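PDB 6M4K: alpha-amylase from Eisenia fetida, which probably catalyses the endohydrolysis of alpha-1,4-glucosidic linkages in polysaccharides of three or more alpha-1,4-linked glucose units. Local coordinates for residues A[79-82]-A[83-87]. Numbering follows the deposited sequence.
With SO4 (sulfate ion), chain G.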
loop_
_atom_site.group_PDB
_atom_site.type_symbol
_atom_site.label_atom_id
_atom_site.label_comp_id
_atom_site.label_asym_id
_atom_site.label_seq_id
_atom_site.Cartn_x
_atom_site.Cartn_y
_atom_site.Cartn_z
ATOM N N GLY A 79 17.791 -0.058 -9.442
ATOM C CA GLY A 79 19.127 -0.594 -9.317
ATOM C C GLY A 79 19.300 -1.930 -10.001
ATOM O O GLY A 79 18.375 -2.436 -10.648
ATOM N N SER A 80 20.502 -2.485 -9.873
ATOM C CA SER A 80 20.889 -3.700 -10.565
ATOM C C SER A 80 20.393 -4.932 -9.811
ATOM O O SER A 80 19.914 -4.862 -8.675
ATOM C CB SER A 80 22.409 -3.779 -10.652
ATOM O OG SER A 80 22.925 -3.908 -9.344
ATOM N N GLU A 81 20.535 -6.089 -10.457
ATOM C CA GLU A 81 20.250 -7.347 -9.777
ATOM C C GLU A 81 21.097 -7.496 -8.516
ATOM O O GLU A 81 20.599 -7.928 -7.472
ATOM C CB GLU A 81 20.493 -8.518 -10.726
ATOM C CG GLU A 81 20.313 -9.861 -10.045
ATOM C CD GLU A 81 20.673 -11.026 -10.939
ATOM O OE1 GLU A 81 20.247 -11.043 -12.115
ATOM O OE2 GLU A 81 21.397 -11.922 -10.458
ATOM N N THR A 82 22.381 -7.133 -8.597
ATOM C CA THR A 82 23.250 -7.202 -7.426
ATOM C C THR A 82 22.715 -6.340 -6.293
ATOM O O THR A 82 22.675 -6.771 -5.134
ATOM C CB THR A 82 24.666 -6.774 -7.809
ATOM O OG1 THR A 82 25.271 -7.816 -8.579
ATOM C CG2 THR A 82 25.518 -6.501 -6.578
ATOM N N GLN A 83 22.287 -5.118 -6.613
ATOM C CA GLN A 83 21.758 -4.238 -5.579
ATOM C C GLN A 83 20.439 -4.765 -5.019
ATOM O O GLN A 83 20.188 -4.652 -3.815
ATOM C CB GLN A 83 21.635 -2.819 -6.123
ATOM C CG GLN A 83 22.988 -2.189 -6.385
ATOM C CD GLN A 83 22.871 -0.886 -7.143
ATOM O OE1 GLN A 83 22.111 -0.780 -8.108
ATOM N NE2 GLN A 83 23.649 0.109 -6.729
ATOM N N PHE A 84 19.595 -5.341 -5.881
ATOM C CA PHE A 84 18.345 -5.945 -5.422
ATOM C C PHE A 84 18.613 -7.068 -4.421
ATOM O O PHE A 84 17.991 -7.136 -3.353
ATOM C CB PHE A 84 17.537 -6.472 -6.615
ATOM C CG PHE A 84 16.185 -7.026 -6.228
ATOM C CD1 PHE A 84 15.089 -6.183 -6.115
ATOM C CD2 PHE A 84 16.017 -8.381 -5.949
ATOM C CE1 PHE A 84 13.842 -6.676 -5.725
ATOM C CE2 PHE A 84 14.786 -8.883 -5.568
ATOM C CZ PHE A 84 13.688 -8.035 -5.455
ATOM N N ARG A 85 19.576 -7.933 -4.736
ATOM C CA ARG A 85 19.852 -9.076 -3.875
ATOM C C ARG A 85 20.513 -8.651 -2.577
ATOM O O ARG A 85 20.212 -9.215 -1.518
ATOM C CB ARG A 85 20.665 -10.109 -4.644
ATOM C CG ARG A 85 19.841 -10.681 -5.772
ATOM C CD ARG A 85 20.642 -11.563 -6.676
ATOM N NE ARG A 85 20.861 -12.879 -6.094
ATOM C CZ ARG A 85 21.219 -13.940 -6.807
ATOM N NH1 ARG A 85 21.384 -13.832 -8.121
ATOM N NH2 ARG A 85 21.408 -15.103 -6.211
ATOM N N ASN A 86 21.383 -7.633 -2.627
ATOM C CA ASN A 86 21.932 -7.081 -1.391
ATOM C C ASN A 86 20.821 -6.561 -0.488
ATOM O O ASN A 86 20.844 -6.782 0.729
ATOM C CB ASN A 86 22.890 -5.930 -1.697
ATOM C CG ASN A 86 24.247 -6.387 -2.210
ATOM O OD1 ASN A 86 24.970 -5.599 -2.819
ATOM N ND2 ASN A 86 24.601 -7.635 -1.963
ATOM N N MET A 87 19.856 -5.840 -1.073
ATOM C CA MET A 87 18.724 -5.308 -0.320
ATOM C C MET A 87 17.928 -6.423 0.346
ATOM O O MET A 87 17.638 -6.359 1.543
ATOM C CB MET A 87 17.834 -4.492 -1.261
ATOM C CG MET A 87 16.544 -3.998 -0.643
ATOM S SD MET A 87 15.394 -3.378 -1.879
ATOM C CE MET A 87 14.973 -4.894 -2.749
HETATM S S SO4 G . 22.788 3.874 -6.326
HETATM O O1 SO4 G . 22.117 3.015 -7.289
HETATM O O2 SO4 G . 22.102 3.728 -5.054
HETATM O O3 SO4 G . 22.665 5.267 -6.747
HETATM O O4 SO4 G . 24.191 3.479 -6.207
#
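The guanidinium of Arg85 meets Glu81 at its edge: OE2 of Glu81 lies in the guanidinium plane, 3.0 Å from NH1. In this salt bridge NH1 approaches OE2 from the anti side and stands 33° out of the carboxylate plane. The two side chains run side by side, one helical turn apart. Trp192 of helix 176-192 adds a cation-pi contact to Arg85. The flat amide of Gln83 turns back to the start of the helix. Its OE1 accepts from Ser80 N at 2.9 Å. The N-H comes in the plane of the amide carbonyl and meets a lone pair of OE1. In return, Ser80 OG accepts from Gln83 N at 3.1 Å. Ser80 is the N-cap residue; its chi1 of 65° brings OG within reach of that N-H. The reciprocal pair is a capping box. It opens helix 81-93, which packs outside the parallel barrel of the family 13 catalytic domain and leads into barrel strand 97-102. With an alanine at Gln83, Ser80 N would probably lose its side-chain acceptor and the box would be reduced to the Ser80 OG bond. The amide's NE2 gives a weak hydrogen bond to a sulfate ion, probably a crystallisation additive, which Thr28 and Lys26 also bind. Phe84 turns inward, edge-to-face with Trp27.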